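Local atomic coordinates of cytochrome P450 reductase (Amycolatopsis methanolica 239, PDB entry 5OGX), a protein that transfers electrons from NADH, by way of FAD and a [2Fe-2S] cluster, to the cytochrome P450 partner that O-demethylates lignin-derived aromatics such as guaiacol. Residues A[162-167]-A[253-258]; A[210-215]-A[223-228]; A[215-220]-A[249-254]; A[267-272]-A[279-284]. All blocks are in the same frame, centred on the assembly; numbering follows the deposited sequence.

Overall arrangement
The four contacts run from the flavin out to the edge of the parallel NAD-domain sheet. Contact 1 joins strand 160-166 of the FAD-binding domain, whose backbone binds the isoalloxazine, to helix 253-262 of the NAD domain. Contact 3 lies beside it, with centres about 5 Å apart; it touches FAD through Thr217, and Tyr251 OH is 2.9 Å from His164 ND1. Contact 2, within the beta-alpha-beta unit that begins at strand 210-215, continues into contact 3 at Gly215, while Ile225 stays about 11 Å from FAD at its side chain. Contact 4 packs against helix 253-262 through Phe268 and Tyr280, and the side chain of Phe284 lies about 14 Å from FAD.

Contact 1 of 4, residues A[162-167]-A[253-258]; sequences ELHVRR and LGRFAE. With FAD (flavin-adenine dinucleotide), chain B.
Arg255 on the helix reaches Glu162 on the strand, where its NH2 lies 2.7 Å from Glu162 OE2 in a hydrogen-bonded salt bridge. The carboxylate and guanidinium planes are only 9° apart, and NH2 uses the syn lone pair of OE2, although the bond is bent (140° at the hydrogen). The pair is not bidentate, since Glu162 OE1 stands 3.6 Å from Arg255 NH1. His164 NE2, 2.9 Å from the same Glu162 OE2, donates almost straight from its ring plane but arrives above the carboxylate plane, and Arg119 adds a further salt bridge. A long acid suits this place: extended, with CG anti to the backbone N (chi1 178°), it meets the long Arg255 chain between distant backbones. With an alanine here, Arg255 and Arg119 would probably be left close together without the shared negative charge, and His164 NE2 without its acceptor. Beyond this buried cluster the packing is thin; Gly254, Ala257 and Glu258 face solvent without touching the strand. On the flavin side, His164 O accepts from FAD N3 (2.7 Å) and Arg166 N donates to FAD O2. A His-carboxylate hydrogen bond thus backs the flavin-binding strand at the FAD-NAD domain interface of a ferredoxin reductase-like module.

Contact 2 of 4, residues A[210-215]-A[223-228]; sequences MVLIGG and VGIART
Ile225 turns its CG2 methyl to the strand, where it meets two side chains. Leu212 CD2 is the nearer at 3.7 Å from Ile225 CG2, and Met210 CE follows at 4.0 Å; both side chains cross the isoleucine at a slant. The branch is placed by its torsion, for CG2 stands anti to the backbone N of Ile225 and CG1 (chi1 -70°) lies beside that nitrogen. Methionine suits the start of the strand because its flexible thioether, bent at the last torsion, brings CE round to the methyl. Ala226, with its small side chain, allows Leu212 CD2 to come within 4.4 Å of Ala226 N. The axes of strand 210-215 and helix segment 223-228 run nearly antiparallel, 163° apart, and 9.9 Å from each other at closest approach.

The polar bond of Thr228 stays within the helix. Thr228 OG1 donates to Gly224 O at 2.7 Å, and this carbonyl also takes the helical bond from Thr228 N, the two donors arriving on opposite faces of its plane.

Around the pair, Val238 and Leu240 of the next strand press on Leu212. The chemistry is therefore wholly apolar between strand and helix: water-excluding methyl packing fastens the helix of this right-handed beta-alpha-beta unit to its first strand.

Contact 3 of 4, residues A[215-220]-A[249-254]; sequences GGTGLA and DLYDLG. With FAD (flavin-adenine dinucleotide), chain B.
Leu219 and Tyr251 carry the contact, approaching from opposite directions. Leu219 CD2 lies 3.7 Å from Tyr251 CZ, oblique to the ring, and Leu219 CB comes within 3.6 Å of Tyr251 OH. The phenol also nears the backbone of the turn, with Thr217 CA 4.0 Å from Tyr251 OH. Tyrosine fits because its ring supplies an apolar flank while its hydroxyl has a polar mate elsewhere: Tyr251 OH is hydrogen-bonded to His164 ND1, and those two rings meet edge-to-face.

On the flavin side of the turn, Thr217 OG1 makes a weak hydrogen bond to FAD O2 at 3.1 Å.

Glycines shape the turn that holds these groups. Gly216 has a positive phi, which favours glycine, and a beta carbon on Gly218 would collide with Gly215 O; Gly218 N bonds that same oxygen at 2.9 Å. His242 donates to Gly216 O and also meets the Tyr251 ring. Asp252, at the N-cap position of the following helix, gives its carboxylate to Arg119 and Arg255 and makes no capping bond.

The turn is consistent with the glycine-rich nucleotide-binding loop of this reductase family. Chemically, Tyr251 combines apolar packing on Leu219 with a polar tie to flavin-binding His164, connecting the NAD-domain loops to the FAD domain.

Contact 4 of 4, residues A[267-272]-A[279-284]; sequences RFVPVL and AYRGGF. Unlike the reference sequence in segment 279-284: Gly282 (reference Ser).
Tyr280 presents its ring obliquely to Pro270 and Leu272, with Pro270 CG 3.8 Å from Tyr280 CD1. One face carries Ala279 CB, offset toward the rim, and a water lies at the edge in the ring plane. The other flat group, the Arg281 guanidinium, is met obliquely by Val269 CG1, which also packs on Arg281 CG at 3.8 Å. That arginine suits a rim: its aliphatic part covers valine while its charged end bridges to Glu291 and Asp292. Leu272 reaches the tyrosine stem, for Leu272 CG, beside its backbone N (chi1 -39°), comes 4.0 Å from Tyr280 CB. Shortening Leu272 to an alanine would probably leave this stem without its apolar neighbour and open a gap beside the ring.

Backbone bonds join the segments. Leu272 N donates to Arg281 O at 3.0 Å and nearly straight (167°); Gly283 N reaches Leu272 O at 2.8 Å, from above the carbonyl plane. A water bridges Pro270 O to Arg281 N. Gly283 has phi 106°, where a beta carbon would be jammed against Gly282 O.

Leu272 and Gly282, a serine in the reference sequence, thus form a parallel bridge that places the short, weakly bonded strand 281-282 at the margin of the parallel, Rossmann-like sheet of the NAD-binding domain.

Contact 1 of 4, residues A[162-167]-A[253-258]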
# COMPACT_ATOMS: atom_id res chain seq x y z
N GLU A 162 4.57 10.56 6.31
CA GLU A 162 3.93 11.46 5.34
C GLU A 162 2.79 10.71 4.65
O GLU A 162 3.04 9.72 3.95
CB GLU A 162 4.93 11.97 4.31
CG GLU A 162 4.28 12.87 3.25
CD GLU A 162 5.25 13.30 2.17
OE1 GLU A 162 6.44 12.94 2.28
OE2 GLU A 162 4.83 13.98 1.22
N LEU A 163 1.57 11.21 4.81
CA LEU A 163 0.38 10.64 4.17
C LEU A 163 -0.20 11.64 3.18
O LEU A 163 -0.16 12.86 3.41
CB LEU A 163 -0.70 10.28 5.22
CG LEU A 163 -0.20 9.58 6.48
CD1 LEU A 163 -1.36 9.36 7.47
CD2 LEU A 163 0.44 8.25 6.12
N HIS A 164 -0.76 11.13 2.08
CA HIS A 164 -1.52 11.93 1.12
C HIS A 164 -2.95 11.42 1.13
O HIS A 164 -3.20 10.28 0.74
CB HIS A 164 -0.95 11.82 -0.30
CG HIS A 164 0.50 12.18 -0.41
ND1 HIS A 164 1.22 11.99 -1.57
CD2 HIS A 164 1.36 12.72 0.49
CE1 HIS A 164 2.46 12.39 -1.38
NE2 HIS A 164 2.58 12.84 -0.14
N VAL A 165 -3.88 12.26 1.56
CA VAL A 165 -5.25 11.84 1.82
C VAL A 165 -6.20 12.52 0.84
O VAL A 165 -6.22 13.75 0.74
CB VAL A 165 -5.66 12.18 3.27
CG1 VAL A 165 -7.04 11.61 3.57
CG2 VAL A 165 -4.62 11.64 4.24
N ARG A 166 -7.00 11.72 0.14
CA ARG A 166 -8.03 12.24 -0.74
C ARG A 166 -9.38 12.25 -0.02
O ARG A 166 -9.77 11.25 0.60
CB ARG A 166 -8.13 11.40 -2.01
CG ARG A 166 -9.24 11.83 -2.94
CD ARG A 166 -8.76 12.78 -4.01
NE ARG A 166 -9.85 13.17 -4.90
CZ ARG A 166 -10.35 12.40 -5.86
NH1 ARG A 166 -11.36 12.85 -6.61
NH2 ARG A 166 -9.85 11.19 -6.08
N ARG A 167 -10.07 13.39 -0.08
CA ARG A 167 -11.38 13.52 0.55
C ARG A 167 -12.41 12.68 -0.20
O ARG A 167 -12.58 12.84 -1.41
CB ARG A 167 -11.82 14.99 0.58
CG ARG A 167 -12.99 15.27 1.54
CD ARG A 167 -13.37 16.76 1.53
NE ARG A 167 -13.87 17.18 0.22
CZ ARG A 167 -15.12 17.04 -0.19
NH1 ARG A 167 -16.05 16.52 0.62
NH2 ARG A 167 -15.47 17.43 -1.41
N LEU A 253 4.46 19.32 -7.69
CA LEU A 253 5.13 19.37 -8.99
C LEU A 253 6.59 19.81 -8.83
O LEU A 253 7.48 19.27 -9.50
CB LEU A 253 4.37 20.31 -9.93
CG LEU A 253 2.93 19.85 -10.18
CD1 LEU A 253 2.18 20.83 -11.08
CD2 LEU A 253 2.91 18.44 -10.78
N GLY A 254 6.86 20.73 -7.91
CA GLY A 254 8.23 21.17 -7.70
C GLY A 254 9.13 20.06 -7.19
O GLY A 254 10.29 19.95 -7.58
N ARG A 255 8.58 19.20 -6.31
CA ARG A 255 9.35 18.07 -5.79
C ARG A 255 9.72 17.09 -6.90
O ARG A 255 10.86 16.63 -6.97
CB ARG A 255 8.58 17.34 -4.68
CG ARG A 255 9.11 15.93 -4.43
CD ARG A 255 9.11 15.49 -2.97
NE ARG A 255 7.76 15.26 -2.51
CZ ARG A 255 7.39 14.50 -1.47
NH1 ARG A 255 8.28 13.83 -0.74
NH2 ARG A 255 6.11 14.42 -1.17
N PHE A 256 8.77 16.77 -7.78
CA PHE A 256 9.08 15.85 -8.87
C PHE A 256 10.04 16.48 -9.87
O PHE A 256 10.86 15.78 -10.46
CB PHE A 256 7.80 15.39 -9.54
CG PHE A 256 6.88 14.65 -8.62
CD1 PHE A 256 7.30 13.49 -8.01
CD2 PHE A 256 5.63 15.15 -8.32
CE1 PHE A 256 6.46 12.80 -7.12
CE2 PHE A 256 4.79 14.50 -7.44
CZ PHE A 256 5.21 13.31 -6.84
N ALA A 257 9.95 17.81 -10.06
CA ALA A 257 10.88 18.48 -10.96
C ALA A 257 12.31 18.38 -10.43
O ALA A 257 13.25 18.17 -11.20
CB ALA A 257 10.47 19.94 -11.15
N GLU A 258 12.48 18.48 -9.11
CA GLU A 258 13.82 18.34 -8.54
C GLU A 258 14.35 16.92 -8.72
O GLU A 258 15.54 16.73 -8.97
CB GLU A 258 13.81 18.71 -7.05
CG GLU A 258 13.78 20.21 -6.81
CD GLU A 258 14.35 20.59 -5.45
OE1 GLU A 258 14.79 19.69 -4.71
OE2 GLU A 258 14.37 21.80 -5.14
PA FAD B . -15.88 5.60 3.93
O1A FAD B . -16.74 6.10 5.07
O2A FAD B . -15.30 4.22 4.15
O5B FAD B . -16.75 5.56 2.52
C5B FAD B . -17.82 6.46 2.35
C4B FAD B . -18.61 6.00 1.10
O4B FAD B . -17.92 6.25 0.02
C3B FAD B . -18.80 4.47 1.12
O3B FAD B . -20.01 4.17 0.59
C2B FAD B . -17.64 3.94 0.24
O2B FAD B . -17.95 2.59 -0.32
C1B FAD B . -17.49 4.86 -0.68
N9A FAD B . -16.11 5.05 -1.03
C8A FAD B . -15.04 4.69 -0.32
N7A FAD B . -13.95 5.08 -0.98
C5A FAD B . -14.35 5.70 -2.11
C6A FAD B . -13.64 6.28 -3.13
N6A FAD B . -12.25 6.51 -3.49
N1A FAD B . -14.28 6.84 -4.15
C2A FAD B . -15.64 6.84 -4.18
N3A FAD B . -16.34 6.27 -3.17
C4A FAD B . -15.69 5.69 -2.14
N1 FAD B . -6.66 6.64 0.66
C2 FAD B . -5.90 7.88 0.51
O2 FAD B . -6.47 8.91 0.37
N3 FAD B . -4.44 7.84 0.57
C4 FAD B . -3.69 6.63 0.73
O4 FAD B . -2.51 6.64 0.76
C4X FAD B . -4.49 5.37 0.86
N5 FAD B . -3.79 4.14 1.05
C5X FAD B . -4.58 2.92 1.16
C6 FAD B . -3.89 1.71 1.29
C7 FAD B . -4.66 0.55 1.39
C7M FAD B . -3.75 -0.67 1.54
C8 FAD B . -6.05 0.60 1.36
C8M FAD B . -6.81 -0.72 1.49
C9 FAD B . -6.73 1.80 1.22
C9A FAD B . -5.98 2.96 1.11
N10 FAD B . -6.71 4.23 0.97
C10 FAD B . -5.94 5.41 0.82
C1' FAD B . -8.19 4.28 1.00
C2' FAD B . -8.46 4.72 2.50
O2' FAD B . -8.03 3.77 3.47
C3' FAD B . -9.95 5.00 2.82
O3' FAD B . -10.71 3.93 2.32
C4' FAD B . -10.43 6.31 2.16
O4' FAD B . -9.72 7.40 2.70
C5' FAD B . -11.93 6.53 2.40
O5' FAD B . -12.23 6.30 3.76
P FAD B . -13.48 7.11 4.46
O1P FAD B . -13.64 6.57 5.85
O2P FAD B . -13.29 8.60 4.33
O3P FAD B . -14.77 6.72 3.53

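Contact 2 of 4, residues A[210-215]-A[223-228]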
# COMPACT_ATOMS: atom_id res chain seq x y z
N MET A 210 11.31 0.89 -14.68
CA MET A 210 10.08 0.78 -13.91
C MET A 210 9.07 1.82 -14.38
O MET A 210 9.43 2.98 -14.62
CB MET A 210 10.31 1.03 -12.40
CG MET A 210 11.40 0.21 -11.78
SD MET A 210 11.93 0.89 -10.19
CE MET A 210 10.40 1.36 -9.40
N VAL A 211 7.81 1.41 -14.48
CA VAL A 211 6.71 2.36 -14.64
C VAL A 211 5.86 2.31 -13.39
O VAL A 211 5.58 1.22 -12.87
CB VAL A 211 5.88 2.10 -15.91
CG1 VAL A 211 5.33 0.65 -15.93
CG2 VAL A 211 4.75 3.12 -15.99
N LEU A 212 5.51 3.48 -12.86
CA LEU A 212 4.70 3.60 -11.66
C LEU A 212 3.49 4.44 -12.02
O LEU A 212 3.64 5.53 -12.60
CB LEU A 212 5.49 4.25 -10.53
CG LEU A 212 6.72 3.41 -10.15
CD1 LEU A 212 7.92 4.06 -10.82
CD2 LEU A 212 6.92 3.32 -8.64
N ILE A 213 2.30 3.94 -11.71
CA ILE A 213 1.08 4.63 -12.11
C ILE A 213 0.19 4.79 -10.88
O ILE A 213 -0.17 3.80 -10.24
CB ILE A 213 0.34 3.89 -13.23
CG1 ILE A 213 1.26 3.91 -14.48
CG2 ILE A 213 -0.95 4.62 -13.56
CD1 ILE A 213 0.63 3.41 -15.73
N GLY A 214 -0.10 6.04 -10.53
CA GLY A 214 -0.87 6.37 -9.36
C GLY A 214 -2.18 7.02 -9.75
O GLY A 214 -2.17 8.01 -10.49
N GLY A 215 -3.29 6.48 -9.27
CA GLY A 215 -4.56 7.16 -9.47
C GLY A 215 -4.87 8.00 -8.25
O GLY A 215 -4.99 7.46 -7.15
N VAL A 223 5.83 7.66 -4.53
CA VAL A 223 6.86 8.64 -4.21
C VAL A 223 8.00 7.97 -3.45
O VAL A 223 9.18 8.15 -3.78
CB VAL A 223 6.26 9.81 -3.42
CG1 VAL A 223 7.37 10.77 -2.99
CG2 VAL A 223 5.19 10.51 -4.24
N GLY A 224 7.66 7.16 -2.45
CA GLY A 224 8.71 6.50 -1.69
C GLY A 224 9.42 5.43 -2.51
O GLY A 224 10.65 5.28 -2.43
N ILE A 225 8.66 4.66 -3.28
CA ILE A 225 9.26 3.60 -4.09
C ILE A 225 10.19 4.19 -5.15
O ILE A 225 11.31 3.71 -5.36
CB ILE A 225 8.17 2.72 -4.72
CG1 ILE A 225 7.47 1.89 -3.63
CG2 ILE A 225 8.77 1.80 -5.78
CD1 ILE A 225 6.10 1.40 -4.04
N ALA A 226 9.72 5.22 -5.87
CA ALA A 226 10.54 5.82 -6.92
C ALA A 226 11.83 6.41 -6.36
O ALA A 226 12.92 6.22 -6.92
CB ALA A 226 9.75 6.90 -7.66
N ARG A 227 11.73 7.14 -5.24
CA ARG A 227 12.94 7.72 -4.65
C ARG A 227 13.89 6.63 -4.18
O ARG A 227 15.11 6.77 -4.32
CB ARG A 227 12.56 8.64 -3.49
CG ARG A 227 11.91 9.94 -3.92
CD ARG A 227 11.85 10.91 -2.75
NE ARG A 227 10.80 10.59 -1.78
CZ ARG A 227 10.84 10.96 -0.50
NH1 ARG A 227 9.84 10.64 0.32
NH2 ARG A 227 11.88 11.63 -0.04
N THR A 228 13.36 5.55 -3.61
CA THR A 228 14.23 4.47 -3.17
C THR A 228 14.92 3.81 -4.35
O THR A 228 16.12 3.51 -4.29
CB THR A 228 13.42 3.44 -2.38
OG1 THR A 228 12.79 4.10 -1.27
CG2 THR A 228 14.33 2.32 -1.88

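Contact 3 of 4, residues A[215-220]-A[249-254]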
# COMPACT_ATOMS: atom_id res chain seq x y z
N GLY A 215 -3.29 6.48 -9.27
CA GLY A 215 -4.56 7.16 -9.47
C GLY A 215 -4.87 8.00 -8.25
O GLY A 215 -4.99 7.46 -7.15
N GLY A 216 -4.95 9.31 -8.42
CA GLY A 216 -5.24 10.18 -7.28
C GLY A 216 -4.16 10.08 -6.23
O GLY A 216 -2.96 10.14 -6.53
N THR A 217 -4.55 9.91 -4.97
CA THR A 217 -3.54 9.79 -3.93
C THR A 217 -2.84 8.43 -3.94
O THR A 217 -1.98 8.19 -3.08
CB THR A 217 -4.14 10.05 -2.55
OG1 THR A 217 -5.37 9.33 -2.45
CG2 THR A 217 -4.41 11.56 -2.36
N GLY A 218 -3.17 7.55 -4.89
CA GLY A 218 -2.33 6.40 -5.20
C GLY A 218 -0.90 6.78 -5.54
O GLY A 218 -0.01 5.92 -5.56
N LEU A 219 -0.66 8.08 -5.79
CA LEU A 219 0.70 8.57 -5.94
C LEU A 219 1.55 8.32 -4.69
O LEU A 219 2.77 8.14 -4.80
CB LEU A 219 0.66 10.08 -6.25
CG LEU A 219 1.97 10.84 -6.47
CD1 LEU A 219 2.79 10.20 -7.58
CD2 LEU A 219 1.68 12.32 -6.79
N ALA A 220 0.95 8.32 -3.50
CA ALA A 220 1.74 8.41 -2.28
C ALA A 220 2.83 7.34 -2.15
O ALA A 220 4.00 7.69 -1.99
CB ALA A 220 0.83 8.39 -1.04
N ASP A 249 -6.08 18.91 -9.25
CA ASP A 249 -5.76 17.75 -8.43
C ASP A 249 -4.27 17.49 -8.29
O ASP A 249 -3.87 16.61 -7.51
CB ASP A 249 -6.41 16.50 -9.02
CG ASP A 249 -7.92 16.61 -9.14
OD1 ASP A 249 -8.57 16.96 -8.13
OD2 ASP A 249 -8.45 16.34 -10.24
N LEU A 250 -3.42 18.20 -9.03
CA LEU A 250 -2.00 17.89 -9.04
C LEU A 250 -1.32 18.53 -7.85
O LEU A 250 -1.76 19.57 -7.34
CB LEU A 250 -1.35 18.36 -10.35
CG LEU A 250 -1.90 17.77 -11.65
CD1 LEU A 250 -1.40 18.56 -12.85
CD2 LEU A 250 -1.50 16.28 -11.74
N TYR A 251 -0.24 17.90 -7.39
CA TYR A 251 0.50 18.45 -6.26
C TYR A 251 1.96 18.02 -6.32
O TYR A 251 2.34 17.12 -7.07
CB TYR A 251 -0.13 18.04 -4.91
CG TYR A 251 -0.21 16.55 -4.63
CD1 TYR A 251 -1.33 15.82 -5.02
CD2 TYR A 251 0.80 15.89 -3.95
CE1 TYR A 251 -1.43 14.47 -4.76
CE2 TYR A 251 0.71 14.52 -3.68
CZ TYR A 251 -0.41 13.82 -4.09
OH TYR A 251 -0.52 12.48 -3.82
N ASP A 252 2.78 18.74 -5.54
CA ASP A 252 4.21 18.46 -5.41
C ASP A 252 4.94 18.50 -6.75
O ASP A 252 5.94 17.80 -6.94
CB ASP A 252 4.44 17.13 -4.70
CG ASP A 252 4.30 17.25 -3.20
OD1 ASP A 252 4.15 18.39 -2.73
OD2 ASP A 252 4.32 16.20 -2.51
N LEU A 253 4.46 19.32 -7.69
CA LEU A 253 5.13 19.37 -8.99
C LEU A 253 6.59 19.81 -8.83
O LEU A 253 7.48 19.27 -9.50
CB LEU A 253 4.37 20.31 -9.93
CG LEU A 253 2.93 19.85 -10.18
CD1 LEU A 253 2.18 20.83 -11.08
CD2 LEU A 253 2.91 18.44 -10.78
N GLY A 254 6.86 20.73 -7.91
CA GLY A 254 8.23 21.17 -7.70
C GLY A 254 9.13 20.06 -7.19
O GLY A 254 10.29 19.95 -7.58
PA FAD B . -15.88 5.60 3.93
O1A FAD B . -16.74 6.10 5.07
O2A FAD B . -15.30 4.22 4.15
O5B FAD B . -16.75 5.56 2.52
C5B FAD B . -17.82 6.46 2.35
C4B FAD B . -18.61 6.00 1.10
O4B FAD B . -17.92 6.25 0.02
C3B FAD B . -18.80 4.47 1.12
O3B FAD B . -20.01 4.17 0.59
C2B FAD B . -17.64 3.94 0.24
O2B FAD B . -17.95 2.59 -0.32
C1B FAD B . -17.49 4.86 -0.68
N9A FAD B . -16.11 5.05 -1.03
C8A FAD B . -15.04 4.69 -0.32
N7A FAD B . -13.95 5.08 -0.98
C5A FAD B . -14.35 5.70 -2.11
C6A FAD B . -13.64 6.28 -3.13
N6A FAD B . -12.25 6.51 -3.49
N1A FAD B . -14.28 6.84 -4.15
C2A FAD B . -15.64 6.84 -4.18
N3A FAD B . -16.34 6.27 -3.17
C4A FAD B . -15.69 5.69 -2.14
N1 FAD B . -6.66 6.64 0.66
C2 FAD B . -5.90 7.88 0.51
O2 FAD B . -6.47 8.91 0.37
N3 FAD B . -4.44 7.84 0.57
C4 FAD B . -3.69 6.63 0.73
O4 FAD B . -2.51 6.64 0.76
C4X FAD B . -4.49 5.37 0.86
N5 FAD B . -3.79 4.14 1.05
C5X FAD B . -4.58 2.92 1.16
C6 FAD B . -3.89 1.71 1.29
C7 FAD B . -4.66 0.55 1.39
C7M FAD B . -3.75 -0.67 1.54
C8 FAD B . -6.05 0.60 1.36
C8M FAD B . -6.81 -0.72 1.49
C9 FAD B . -6.73 1.80 1.22
C9A FAD B . -5.98 2.96 1.11
N10 FAD B . -6.71 4.23 0.97
C10 FAD B . -5.94 5.41 0.82
C1' FAD B . -8.19 4.28 1.00
C2' FAD B . -8.46 4.72 2.50
O2' FAD B . -8.03 3.77 3.47
C3' FAD B . -9.95 5.00 2.82
O3' FAD B . -10.71 3.93 2.32
C4' FAD B . -10.43 6.31 2.16
O4' FAD B . -9.72 7.40 2.70
C5' FAD B . -11.93 6.53 2.40
O5' FAD B . -12.23 6.30 3.76
P FAD B . -13.48 7.11 4.46
O1P FAD B . -13.64 6.57 5.85
O2P FAD B . -13.29 8.60 4.33
O3P FAD B . -14.77 6.72 3.53

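Contact 4 of 4, residues A[267-272]-A[279-284]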
# COMPACT_ATOMS: atom_id res chain seq x y z
N ARG A 267 11.00 10.45 -15.19
CA ARG A 267 10.03 11.37 -15.76
C ARG A 267 8.78 11.35 -14.91
O ARG A 267 8.36 10.29 -14.45
CB ARG A 267 9.65 11.01 -17.22
CG ARG A 267 10.80 10.50 -18.06
CD ARG A 267 10.67 10.86 -19.54
NE ARG A 267 9.56 10.17 -20.20
CZ ARG A 267 9.70 9.32 -21.22
NH1 ARG A 267 10.90 9.01 -21.70
NH2 ARG A 267 8.62 8.76 -21.76
N PHE A 268 8.18 12.52 -14.73
CA PHE A 268 6.90 12.65 -14.05
C PHE A 268 5.88 13.17 -15.05
O PHE A 268 6.10 14.22 -15.67
CB PHE A 268 7.00 13.61 -12.86
CG PHE A 268 5.72 13.73 -12.09
CD1 PHE A 268 5.27 12.66 -11.33
CD2 PHE A 268 4.97 14.90 -12.14
CE1 PHE A 268 4.09 12.76 -10.61
CE2 PHE A 268 3.79 14.99 -11.43
CZ PHE A 268 3.35 13.93 -10.67
N VAL A 269 4.76 12.47 -15.17
CA VAL A 269 3.78 12.74 -16.22
C VAL A 269 2.38 12.83 -15.64
O VAL A 269 1.74 11.79 -15.39
CB VAL A 269 3.82 11.66 -17.31
CG1 VAL A 269 2.87 12.02 -18.46
CG2 VAL A 269 5.24 11.43 -17.81
N PRO A 270 1.85 14.03 -15.41
CA PRO A 270 0.43 14.16 -15.09
C PRO A 270 -0.42 13.73 -16.27
O PRO A 270 -0.04 13.93 -17.43
CB PRO A 270 0.27 15.66 -14.80
CG PRO A 270 1.64 16.13 -14.46
CD PRO A 270 2.57 15.31 -15.31
N VAL A 271 -1.56 13.11 -15.98
CA VAL A 271 -2.52 12.70 -17.00
C VAL A 271 -3.91 13.07 -16.51
O VAL A 271 -4.34 12.58 -15.46
CB VAL A 271 -2.44 11.19 -17.32
CG1 VAL A 271 -3.26 10.88 -18.56
CG2 VAL A 271 -0.98 10.75 -17.53
N LEU A 272 -4.61 13.93 -17.25
CA LEU A 272 -5.89 14.48 -16.82
C LEU A 272 -7.03 13.85 -17.62
O LEU A 272 -7.04 13.91 -18.85
CB LEU A 272 -5.94 16.00 -16.98
CG LEU A 272 -4.70 16.84 -16.67
CD1 LEU A 272 -5.03 18.34 -16.74
CD2 LEU A 272 -4.08 16.51 -15.33
N ALA A 279 -1.21 22.25 -20.95
CA ALA A 279 0.11 21.94 -20.43
C ALA A 279 0.34 20.45 -20.21
O ALA A 279 1.49 20.05 -20.02
CB ALA A 279 0.35 22.68 -19.11
N TYR A 280 -0.71 19.63 -20.25
CA TYR A 280 -0.64 18.28 -19.70
C TYR A 280 -1.27 17.25 -20.63
O TYR A 280 -2.21 17.55 -21.36
CB TYR A 280 -1.36 18.22 -18.34
CG TYR A 280 -0.72 19.09 -17.28
CD1 TYR A 280 0.58 18.84 -16.85
CD2 TYR A 280 -1.41 20.16 -16.72
CE1 TYR A 280 1.17 19.63 -15.89
CE2 TYR A 280 -0.82 20.97 -15.76
CZ TYR A 280 0.47 20.69 -15.35
OH TYR A 280 1.06 21.49 -14.39
N ARG A 281 -0.75 16.02 -20.54
CA ARG A 281 -1.34 14.88 -21.25
C ARG A 281 -2.79 14.66 -20.82
O ARG A 281 -3.14 14.82 -19.65
CB ARG A 281 -0.54 13.61 -20.98
CG ARG A 281 0.96 13.71 -21.22
CD ARG A 281 1.30 13.46 -22.68
NE ARG A 281 0.96 12.12 -23.13
CZ ARG A 281 1.76 11.06 -23.03
NH1 ARG A 281 2.95 11.18 -22.47
NH2 ARG A 281 1.36 9.88 -23.48
N GLY A 282 -3.63 14.27 -21.78
CA GLY A 282 -5.01 13.96 -21.49
C GLY A 282 -5.25 12.46 -21.45
O GLY A 282 -4.46 11.67 -21.96
N GLY A 283 -6.37 12.08 -20.84
CA GLY A 283 -6.80 10.70 -20.87
C GLY A 283 -6.58 9.96 -19.57
O GLY A 283 -6.62 10.54 -18.48
N PHE A 284 -6.36 8.66 -19.67
CA PHE A 284 -6.19 7.86 -18.48
C PHE A 284 -4.74 7.39 -18.39
O PHE A 284 -4.07 7.24 -19.42
CB PHE A 284 -7.18 6.69 -18.53
CG PHE A 284 -8.62 7.14 -18.56
CD1 PHE A 284 -9.28 7.48 -17.40
CD2 PHE A 284 -9.30 7.26 -19.76
CE1 PHE A 284 -10.59 7.91 -17.42
CE2 PHE A 284 -10.62 7.68 -19.79
CZ PHE A 284 -11.26 8.01 -18.62
O HOH W 1 1.38 15.85 -18.58
O HOH W 2 -6.09 10.44 -15.72